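PDB 3VW5: cellobiose 2-epimerase from Ruminococcus albus, which catalyses the reversible epimerization of cellobiose to 4-O-beta-D-glucosyl-D-mannose, acting on the unmodified sugar. Local coordinates for residues A[108-113]-A[182-187]; A[236-241]-A[289-294]; A[313-318]-A[383-388]. The protein carries 2 engineered substitutions. All coordinates share one frame; numbering follows the deposited sequence.

Contact 1 (A[108-113]-A[182-187]); sequences HTYNIA and ILHLIE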
loop_
_atom_site.group_PDB
_atom_site.type_symbol
_atom_site.label_atom_id
_atom_site.label_comp_id
_atom_site.label_asym_id
_atom_site.label_seq_id
_atom_site.Cartn_x
_atom_site.Cartn_y
_atom_site.Cartn_z
ATOM N N HIS A 108 10.905 -7.067 -8.832
ATOM C CA HIS A 108 10.264 -5.768 -8.951
ATOM C C HIS A 108 10.533 -4.871 -7.745
ATOM O O HIS A 108 10.186 -5.194 -6.605
ATOM C CB HIS A 108 8.758 -5.925 -9.178
ATOM C CG HIS A 108 8.171 -4.853 -10.039
ATOM N ND1 HIS A 108 8.189 -3.513 -9.682
ATOM C CD2 HIS A 108 7.563 -4.911 -11.251
ATOM C CE1 HIS A 108 7.613 -2.801 -10.633
ATOM N NE2 HIS A 108 7.220 -3.624 -11.596
ATOM N N THR A 109 11.165 -3.737 -8.012
ATOM C CA THR A 109 11.443 -2.751 -6.987
ATOM C C THR A 109 10.262 -2.550 -6.031
ATOM O O THR A 109 10.418 -2.495 -4.810
ATOM C CB THR A 109 11.798 -1.424 -7.639
ATOM O OG1 THR A 109 12.971 -1.615 -8.423
ATOM C CG2 THR A 109 12.072 -0.356 -6.610
ATOM N N TYR A 110 9.078 -2.430 -6.605
ATOM C CA TYR A 110 7.856 -2.192 -5.852
ATOM C C TYR A 110 7.549 -3.347 -4.887
ATOM O O TYR A 110 7.179 -3.130 -3.726
ATOM C CB TYR A 110 6.748 -1.993 -6.875
ATOM C CG TYR A 110 5.367 -1.879 -6.343
ATOM C CD1 TYR A 110 4.819 -0.640 -6.090
ATOM C CD2 TYR A 110 4.579 -3.009 -6.143
ATOM C CE1 TYR A 110 3.529 -0.513 -5.622
ATOM C CE2 TYR A 110 3.282 -2.903 -5.668
ATOM C CZ TYR A 110 2.757 -1.646 -5.411
ATOM O OH TYR A 110 1.462 -1.503 -4.954
ATOM N N ASN A 111 7.717 -4.572 -5.374
ATOM C CA ASN A 111 7.495 -5.768 -4.575
ATOM C C ASN A 111 8.525 -5.870 -3.460
ATOM O O ASN A 111 8.162 -6.086 -2.301
ATOM C CB ASN A 111 7.534 -7.010 -5.468
ATOM C CG ASN A 111 7.122 -8.281 -4.740
ATOM O OD1 ASN A 111 6.328 -8.248 -3.802
ATOM N ND2 ASN A 111 7.661 -9.412 -5.184
ATOM N N ILE A 112 9.807 -5.696 -3.801
ATOM C CA ILE A 112 10.880 -5.711 -2.793
ATOM C C ILE A 112 10.724 -4.639 -1.706
ATOM O O ILE A 112 11.033 -4.886 -0.535
ATOM C CB ILE A 112 12.276 -5.563 -3.412
ATOM C CG1 ILE A 112 12.502 -6.627 -4.494
ATOM C CG2 ILE A 112 13.331 -5.639 -2.316
ATOM C CD1 ILE A 112 13.504 -6.225 -5.573
ATOM N N ALA A 113 10.268 -3.449 -2.088
ATOM C CA ALA A 113 10.043 -2.394 -1.116
ATOM C C ALA A 113 9.032 -2.878 -0.077
ATOM O O ALA A 113 9.172 -2.612 1.110
ATOM C CB ALA A 113 9.544 -1.121 -1.800
ATOM N N ILE A 182 8.154 4.821 -6.408
ATOM C CA ILE A 182 8.838 5.785 -5.549
ATOM C C ILE A 182 8.098 5.867 -4.214
ATOM O O ILE A 182 8.692 5.745 -3.140
ATOM C CB ILE A 182 8.991 7.174 -6.230
ATOM C CG1 ILE A 182 9.840 7.064 -7.497
ATOM C CG2 ILE A 182 9.624 8.185 -5.290
ATOM C CD1 ILE A 182 9.937 8.363 -8.276
ATOM N N LEU A 183 6.785 6.031 -4.307
ATOM C CA LEU A 183 5.907 6.125 -3.154
ATOM C C LEU A 183 6.048 4.927 -2.200
ATOM O O LEU A 183 6.093 5.088 -0.970
ATOM C CB LEU A 183 4.462 6.244 -3.644
ATOM C CG LEU A 183 3.393 6.753 -2.675
ATOM C CD1 LEU A 183 2.755 5.622 -1.904
ATOM C CD2 LEU A 183 3.985 7.782 -1.738
ATOM N N HIS A 184 6.113 3.726 -2.758
ATOM C CA HIS A 184 6.259 2.552 -1.909
ATOM C C HIS A 184 7.685 2.306 -1.385
ATOM O O HIS A 184 7.867 1.648 -0.361
ATOM C CB HIS A 184 5.583 1.325 -2.531
ATOM C CG HIS A 184 4.090 1.434 -2.525
ATOM N ND1 HIS A 184 3.347 1.344 -1.364
ATOM C CD2 HIS A 184 3.207 1.705 -3.514
ATOM C CE1 HIS A 184 2.072 1.523 -1.644
ATOM N NE2 HIS A 184 1.958 1.738 -2.945
ATOM N N LEU A 185 8.687 2.869 -2.053
ATOM C CA LEU A 185 10.013 2.986 -1.435
ATOM C C LEU A 185 9.958 3.964 -0.254
ATOM O O LEU A 185 10.456 3.663 0.833
ATOM C CB LEU A 185 11.085 3.394 -2.447
ATOM C CG LEU A 185 11.497 2.329 -3.470
ATOM C CD1 LEU A 185 12.386 2.940 -4.538
ATOM C CD2 LEU A 185 12.188 1.120 -2.829
ATOM N N ILE A 186 9.340 5.123 -0.446
ATOM C CA ILE A 186 9.167 6.031 0.682
ATOM C C ILE A 186 8.529 5.289 1.863
ATOM O O ILE A 186 9.027 5.324 2.975
ATOM C CB ILE A 186 8.347 7.277 0.281
ATOM C CG1 ILE A 186 9.198 8.221 -0.577
ATOM C CG2 ILE A 186 7.805 7.988 1.497
ATOM C CD1 ILE A 186 8.396 9.142 -1.478
ATOM N N GLU A 187 7.439 4.587 1.592
ATOM C CA GLU A 187 6.661 3.909 2.611
ATOM C C GLU A 187 7.507 2.897 3.394
ATOM O O GLU A 187 7.490 2.888 4.626
ATOM C CB GLU A 187 5.494 3.210 1.925
ATOM C CG GLU A 187 4.487 2.533 2.818
ATOM C CD GLU A 187 3.514 1.715 1.986
ATOM O OE1 GLU A 187 2.276 1.936 2.074
ATOM O OE2 GLU A 187 3.999 0.851 1.215
#

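Contact 2 (A[236-241]-A[289-294]); sequences GDIHSY and NNERDK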
loop_
_atom_site.group_PDB
_atom_site.type_symbol
_atom_site.label_atom_id
_atom_site.label_comp_id
_atom_site.label_asym_id
_atom_site.label_seq_id
_atom_site.Cartn_x
_atom_site.Cartn_y
_atom_site.Cartn_z
ATOM N N GLY A 236 1.781 8.879 -21.179
ATOM C CA GLY A 236 0.346 8.866 -20.958
ATOM C C GLY A 236 -0.110 10.107 -20.208
ATOM O O GLY A 236 0.658 11.057 -20.006
ATOM N N ASP A 237 -1.365 10.107 -19.779
ATOM C CA ASP A 237 -1.900 11.248 -19.062
ATOM C C ASP A 237 -2.905 10.771 -18.023
ATOM O O ASP A 237 -4.117 10.875 -18.215
ATOM C CB ASP A 237 -2.567 12.201 -20.047
ATOM C CG ASP A 237 -3.170 13.428 -19.370
ATOM O OD1 ASP A 237 -3.995 14.095 -20.036
ATOM O OD2 ASP A 237 -2.824 13.713 -18.192
ATOM N N ILE A 238 -2.396 10.235 -16.922
ATOM C CA ILE A 238 -3.255 9.632 -15.921
ATOM C C ILE A 238 -3.179 10.398 -14.608
ATOM O O ILE A 238 -2.102 10.746 -14.130
ATOM C CB ILE A 238 -2.920 8.146 -15.722
ATOM C CG1 ILE A 238 -3.277 7.373 -16.987
ATOM C CG2 ILE A 238 -3.679 7.570 -14.542
ATOM C CD1 ILE A 238 -2.633 6.035 -17.045
ATOM N N HIS A 239 -4.341 10.692 -14.043
ATOM C CA HIS A 239 -4.386 11.198 -12.690
ATOM C C HIS A 239 -5.066 10.156 -11.798
ATOM O O HIS A 239 -6.279 9.923 -11.892
ATOM C CB HIS A 239 -5.091 12.551 -12.629
ATOM C CG HIS A 239 -4.892 13.263 -11.330
ATOM N ND1 HIS A 239 -5.226 14.583 -11.139
ATOM C CD2 HIS A 239 -4.386 12.829 -10.147
ATOM C CE1 HIS A 239 -4.937 14.937 -9.898
ATOM N NE2 HIS A 239 -4.429 13.888 -9.276
ATOM N N SER A 240 -4.271 9.496 -10.965
ATOM C CA SER A 240 -4.810 8.499 -10.049
ATOM C C SER A 240 -5.105 9.158 -8.707
ATOM O O SER A 240 -4.218 9.349 -7.875
ATOM C CB SER A 240 -3.859 7.309 -9.909
ATOM O OG SER A 240 -4.201 6.477 -8.813
ATOM N N TYR A 241 -6.364 9.531 -8.523
ATOM C CA TYR A 241 -6.816 10.165 -7.290
ATOM C C TYR A 241 -6.412 9.393 -6.017
ATOM O O TYR A 241 -6.068 9.996 -4.985
ATOM C CB TYR A 241 -8.332 10.317 -7.323
ATOM C CG TYR A 241 -8.872 11.029 -8.543
ATOM C CD1 TYR A 241 -8.248 12.168 -9.045
ATOM C CD2 TYR A 241 -10.024 10.568 -9.187
ATOM C CE1 TYR A 241 -8.748 12.831 -10.154
ATOM C CE2 TYR A 241 -10.530 11.218 -10.297
ATOM C CZ TYR A 241 -9.893 12.350 -10.774
ATOM O OH TYR A 241 -10.412 13.000 -11.869
ATOM N N ASN A 289 -13.790 9.236 -6.564
ATOM C CA ASN A 289 -13.580 8.633 -7.871
ATOM C C ASN A 289 -12.198 7.991 -7.986
ATOM O O ASN A 289 -11.294 8.275 -7.196
ATOM C CB ASN A 289 -13.777 9.662 -8.985
ATOM C CG ASN A 289 -15.206 10.145 -9.077
ATOM O OD1 ASN A 289 -16.146 9.422 -8.730
ATOM N ND2 ASN A 289 -15.379 11.379 -9.526
ATOM N N ASN A 290 -12.045 7.134 -8.987
ATOM C CA ASN A 290 -10.805 6.400 -9.214
ATOM C C ASN A 290 -9.705 7.227 -9.896
ATOM O O ASN A 290 -8.650 7.496 -9.308
ATOM C CB ASN A 290 -11.110 5.139 -10.030
ATOM C CG ASN A 290 -9.955 4.170 -10.064
ATOM O OD1 ASN A 290 -9.178 4.065 -9.104
ATOM N ND2 ASN A 290 -9.828 3.448 -11.180
ATOM N N GLU A 291 -9.952 7.634 -11.136
ATOM C CA GLU A 291 -8.907 8.292 -11.913
ATOM C C GLU A 291 -9.435 9.082 -13.099
ATOM O O GLU A 291 -10.541 8.853 -13.580
ATOM C CB GLU A 291 -7.922 7.237 -12.426
ATOM C CG GLU A 291 -8.618 6.138 -13.229
ATOM C CD GLU A 291 -7.659 5.233 -13.987
ATOM O OE1 GLU A 291 -7.985 4.854 -15.144
ATOM O OE2 GLU A 291 -6.589 4.895 -13.431
ATOM N N ARG A 292 -8.619 10.012 -13.574
ATOM C CA ARG A 292 -8.803 10.527 -14.913
ATOM C C ARG A 292 -7.731 9.934 -15.825
ATOM O O ARG A 292 -6.543 10.023 -15.524
ATOM C CB ARG A 292 -8.724 12.049 -14.941
ATOM C CG ARG A 292 -8.648 12.619 -16.364
ATOM C CD ARG A 292 -8.436 14.106 -16.342
ATOM N NE ARG A 292 -7.064 14.440 -15.993
ATOM C CZ ARG A 292 -6.057 14.335 -16.847
ATOM N NH1 ARG A 292 -6.292 13.904 -18.082
ATOM N NH2 ARG A 292 -4.828 14.666 -16.483
ATOM N N ASP A 293 -8.148 9.308 -16.921
ATOM C CA ASP A 293 -7.226 8.898 -17.985
ATOM C C ASP A 293 -7.549 9.749 -19.222
ATOM O O ASP A 293 -8.578 9.534 -19.900
ATOM C CB ASP A 293 -7.374 7.399 -18.273
ATOM C CG ASP A 293 -6.432 6.897 -19.366
ATOM O OD1 ASP A 293 -5.795 7.713 -20.083
ATOM O OD2 ASP A 293 -6.341 5.656 -19.518
ATOM N N LYS A 294 -6.675 10.722 -19.495
ATOM C CA LYS A 294 -6.914 11.742 -20.528
ATOM C C LYS A 294 -8.283 12.425 -20.408
ATOM O O LYS A 294 -8.512 13.205 -19.483
ATOM C CB LYS A 294 -6.722 11.164 -21.929
ATOM C CG LYS A 294 -5.275 10.889 -22.246
ATOM C CD LYS A 294 -5.111 10.045 -23.500
ATOM C CE LYS A 294 -3.636 9.904 -23.837
ATOM N NZ LYS A 294 -3.359 8.672 -24.615
HETATM O O HOH W 1 -3.202 7.822 -20.800
HETATM O O HOH W 2 -6.960 6.120 -7.893
HETATM O O HOH W 3 -13.141 13.422 -10.503
#

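Contact 3 (A[313-318]-A[383-388]); sequences FINAYQ and ITRGVD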
loop_
_atom_site.group_PDB
_atom_site.type_symbol
_atom_site.label_atom_id
_atom_site.label_comp_id
_atom_site.label_asym_id
_atom_site.label_seq_id
_atom_site.Cartn_x
_atom_site.Cartn_y
_atom_site.Cartn_z
ATOM N N PHE A 313 -7.666 12.377 4.297
ATOM C CA PHE A 313 -8.526 13.480 4.699
ATOM C C PHE A 313 -8.398 13.822 6.192
ATOM O O PHE A 313 -8.434 15.000 6.575
ATOM C CB PHE A 313 -9.981 13.161 4.355
ATOM C CG PHE A 313 -10.318 13.342 2.906
ATOM C CD1 PHE A 313 -9.614 14.255 2.121
ATOM C CD2 PHE A 313 -11.349 12.603 2.322
ATOM C CE1 PHE A 313 -9.926 14.432 0.783
ATOM C CE2 PHE A 313 -11.668 12.771 0.986
ATOM C CZ PHE A 313 -10.951 13.692 0.215
ATOM N N ILE A 314 -8.281 12.790 7.028
ATOM C CA ILE A 314 -8.103 12.984 8.460
ATOM C C ILE A 314 -6.758 13.657 8.709
ATOM O O ILE A 314 -6.665 14.630 9.461
ATOM C CB ILE A 314 -8.204 11.652 9.228
ATOM C CG1 ILE A 314 -9.658 11.159 9.199
ATOM C CG2 ILE A 314 -7.679 11.802 10.658
ATOM C CD1 ILE A 314 -9.879 9.846 9.902
ATOM N N ASN A 315 -5.731 13.137 8.044
ATOM C CA ASN A 315 -4.406 13.729 8.055
ATOM C C ASN A 315 -4.414 15.195 7.621
ATOM O O ASN A 315 -3.714 16.032 8.207
ATOM C CB ASN A 315 -3.468 12.927 7.156
ATOM C CG ASN A 315 -2.036 13.388 7.261
ATOM O OD1 ASN A 315 -1.337 13.053 8.219
ATOM N ND2 ASN A 315 -1.587 14.159 6.278
ATOM N N ALA A 316 -5.204 15.505 6.593
ATOM C CA ALA A 316 -5.293 16.874 6.097
ATOM C C ALA A 316 -5.931 17.775 7.154
ATOM O O ALA A 316 -5.507 18.923 7.340
ATOM C CB ALA A 316 -6.059 16.941 4.785
ATOM N N TYR A 317 -6.938 17.252 7.853
ATOM C CA TYR A 317 -7.519 17.969 8.980
ATOM C C TYR A 317 -6.426 18.226 10.023
ATOM O O TYR A 317 -6.177 19.370 10.414
ATOM C CB TYR A 317 -8.682 17.184 9.597
ATOM C CG TYR A 317 -9.165 17.776 10.903
ATOM C CD1 TYR A 317 -9.913 18.952 10.918
ATOM C CD2 TYR A 317 -8.855 17.175 12.123
ATOM C CE1 TYR A 317 -10.348 19.512 12.110
ATOM C CE2 TYR A 317 -9.286 17.726 13.327
ATOM C CZ TYR A 317 -10.035 18.895 13.317
ATOM O OH TYR A 317 -10.473 19.461 14.503
ATOM N N GLN A 318 -5.755 17.158 10.444
ATOM C CA GLN A 318 -4.699 17.272 11.446
ATOM C C GLN A 318 -3.632 18.325 11.120
ATOM O O GLN A 318 -3.065 18.926 12.024
ATOM C CB GLN A 318 -4.044 15.923 11.701
ATOM C CG GLN A 318 -4.938 14.955 12.430
ATOM C CD GLN A 318 -4.241 13.643 12.753
ATOM O OE1 GLN A 318 -3.663 12.993 11.876
ATOM N NE2 GLN A 318 -4.297 13.244 14.017
ATOM N N ILE A 383 -7.927 4.688 14.394
ATOM C CA ILE A 383 -7.833 4.369 15.802
ATOM C C ILE A 383 -6.696 5.163 16.434
ATOM O O ILE A 383 -6.875 5.845 17.445
ATOM C CB ILE A 383 -7.582 2.857 16.000
ATOM C CG1 ILE A 383 -8.886 2.081 15.811
ATOM C CG2 ILE A 383 -6.971 2.595 17.370
ATOM C CD1 ILE A 383 -8.708 0.594 15.789
ATOM N N THR A 384 -5.534 5.088 15.803
ATOM C CA THR A 384 -4.301 5.626 16.362
ATOM C C THR A 384 -4.244 7.155 16.411
ATOM O O THR A 384 -3.630 7.721 17.310
ATOM C CB THR A 384 -3.098 5.083 15.572
ATOM O OG1 THR A 384 -2.600 3.907 16.223
ATOM C CG2 THR A 384 -1.999 6.118 15.472
ATOM N N ARG A 385 -4.880 7.821 15.448
ATOM C CA ARG A 385 -4.880 9.280 15.401
ATOM C C ARG A 385 -5.914 9.874 16.353
ATOM O O ARG A 385 -5.891 11.062 16.663
ATOM C CB ARG A 385 -5.162 9.762 13.975
ATOM C CG ARG A 385 -4.083 9.395 12.985
ATOM C CD ARG A 385 -4.487 9.766 11.589
ATOM N NE ARG A 385 -3.540 9.229 10.620
ATOM C CZ ARG A 385 -2.704 9.968 9.897
ATOM N NH1 ARG A 385 -2.702 11.295 10.015
ATOM N NH2 ARG A 385 -1.878 9.376 9.043
ATOM N N GLY A 386 -6.836 9.027 16.787
ATOM C CA GLY A 386 -7.922 9.431 17.655
ATOM C C GLY A 386 -8.632 10.738 17.342
ATOM O O GLY A 386 -9.015 11.454 18.260
ATOM N N VAL A 387 -8.822 11.080 16.072
ATOM C CA VAL A 387 -9.779 12.142 15.790
ATOM C C VAL A 387 -11.113 11.541 15.388
ATOM O O VAL A 387 -11.186 10.696 14.505
ATOM C CB VAL A 387 -9.271 13.229 14.801
ATOM C CG1 VAL A 387 -7.990 12.808 14.146
ATOM C CG2 VAL A 387 -10.340 13.593 13.796
ATOM N N ASP A 388 -12.163 11.965 16.087
ATOM C CA ASP A 388 -13.493 11.395 15.918
ATOM C C ASP A 388 -14.463 12.371 15.265
ATOM O O ASP A 388 -14.217 13.577 15.228
ATOM C CB ASP A 388 -14.061 10.952 17.265
ATOM C CG ASP A 388 -14.770 9.613 17.178
ATOM O OD1 ASP A 388 -14.729 8.844 18.171
ATOM O OD2 ASP A 388 -15.363 9.320 16.107
HETATM O O HOH W 4 0.548 10.937 8.196
#

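Contact 1 (A[108-113]-A[182-187])
The helical segments that bring T109, Y110 and A113 against H184 and L185 run almost in the same direction, their axes 17° apart and 8.8 Å from each other at closest approach. A113 comes nearest to the opposite backbone, its CA 5.4 Å from the CA of L185. Alanine suits this place because its CB points toward the neighbouring helix and this lone methyl fits between H184 O and L185 CD2, with A113 CB 3.6 Å from L185 CD2. On one flank T109 and L185 cross at about a right angle, T109 CG2 lying 3.9 Å from L185 CD1. Threonine serves two purposes here: its methyl joins this apolar patch while OG1 bonds to the carbonyl oxygen of R153.

On the other flank Y110 and H184 lie side by side and point the same way. In Y110 CG is anti to the backbone N (chi1 174°), and the end of the side chain comes nearer H184 than CB does. The two ring centroids are 4.9 Å apart with planes at 83°, an oblique aromatic pair. The imidazole is held in rotation by a bond in its plane: H184 ND1 donates to E187 OE2 at 2.7 Å, while L183 CD1 sits over the centre of one ring face. E187 is held in turn through OE1 by R377 and Y373. An alanine in place of H184 would probably leave E187 OE2 without its N-H donor and open a gap beside the Y110 ring.

The near-parallel packing of helices 109-126 and 179-196 is consistent with neighbouring inner helices of the (alpha/alpha)6 barrel, here carrying a buried polar chain from H184 through E187 to R377 and Y373.

Contact 2 (A[236-241]-A[289-294])
Strand 238-240 pairs with strand 287-293 in an antiparallel sheet, setting I238, H239 and S240 against D293, R292 and E291. H239 and R292 form the hydrogen-bonded pair, H239 N to R292 O at 2.7 Å and R292 N to H239 O at 2.9 Å; the flanking pairs I238-D293 and S240-E291 are non-hydrogen-bonded. Beyond the strand, K294 N continues the ladder to D237 O.

Arginine suits position 292 because the long chain of R292 bends at chi3 (75°) and reaches D237. It grips that carboxylate end-on, R292 NH1 to D237 OD1 at 3.0 Å and R292 NH2 to D237 OD2 at 2.8 Å, a salt bridge with both oxygens near the guanidinium plane but the two planes 59° apart. R292 NH1 also donates to K294 O at 2.7 Å, so the guanidinium ties K294 to the strand pair.

At the other end Y241, the first residue of helix 241-258, sets its ring against the backbone of 289-292, with N289 O at the ring edge, 3.3 Å from Y241 CD2. S240, the N-cap, bonds through OG to H243. N290 and E291 both face D298, a classic beta bulge where strand 287-293 pairs with its hairpin partner 296-302.

Contact 3 (A[313-318]-A[383-388])
R385 reaches across to N315 and Q318 and spends a single nitrogen, NH1, on both of them. Its CG is anti to the carbonyl carbon (chi1 -65°), and from CG to NE the chain is extended. Arginine suits the place because its long chain ends in a planar group whose NH1 can serve two acceptors. N315 OD1 and Q318 OE1 both lie at the guanidinium edge, near its plane, yet their amides are turned quite differently. The N315 amide is nearly perpendicular to the guanidinium, with planes 84° apart, and N315 OD1 accepts from R385 NH1 on a lone pair at 2.9 Å. The Q318 amide is inclined by 46°, and R385 NH1 approaches Q318 OE1 nearly along the C=O axis at 2.7 Å. A water bridges N315 and R385, donating to N315 OD1 and accepting from R385 NH2. N315 uses the remaining end of its amide as well, ND2 donating to D252, which would fix the flip of the group. R385 NE forms a salt bridge with E381, one helical turn earlier.

Beside these polar ends the contact is largely apolar. I314 and V387 slide past each other in opposite directions, CG2 of I314 meeting CG1 of V387 at 3.6 Å, and I314 CG2 also lies 3.9 Å from R385 CD. A polar atom, Q318 NE2, borders the same valine, 3.7 Å from V387 CG1. Y317 CD2 approaches V387 CG2 at a looser 4.2 Å. G386, with positive phi, follows the end of helix 373-385 and lets the chain turn so that V387 points back toward helix 303-318.

Helix 323-340 touches Y317 and V387 through L326, helix 241-258 sends W249 against N315 and R385, and M2 of helix 2-19 meets I314 and D388.

In the fold
From the N terminus, the contacts follow one another in series: each closes its own loop before the next opens, so none nests or crosses. Contact 1 closes a 68-residue loop between helices 109-126 and 179-196. Contact 2 spans 47 residues, mostly two helices, and joins strands in the loop-rich end of the barrel. Contact 3 closes 64 residues, tying helix 303-318 to the end of helix 373-385 and the tail after it, near helix 2-19, where the two chain ends approach. The nearest atoms of contacts 2 and 3 are about 8 Å apart. Helix 241-258, which begins at contact 2, relates all three: its E246 lies against contact 1 and its W249 meets contact 3.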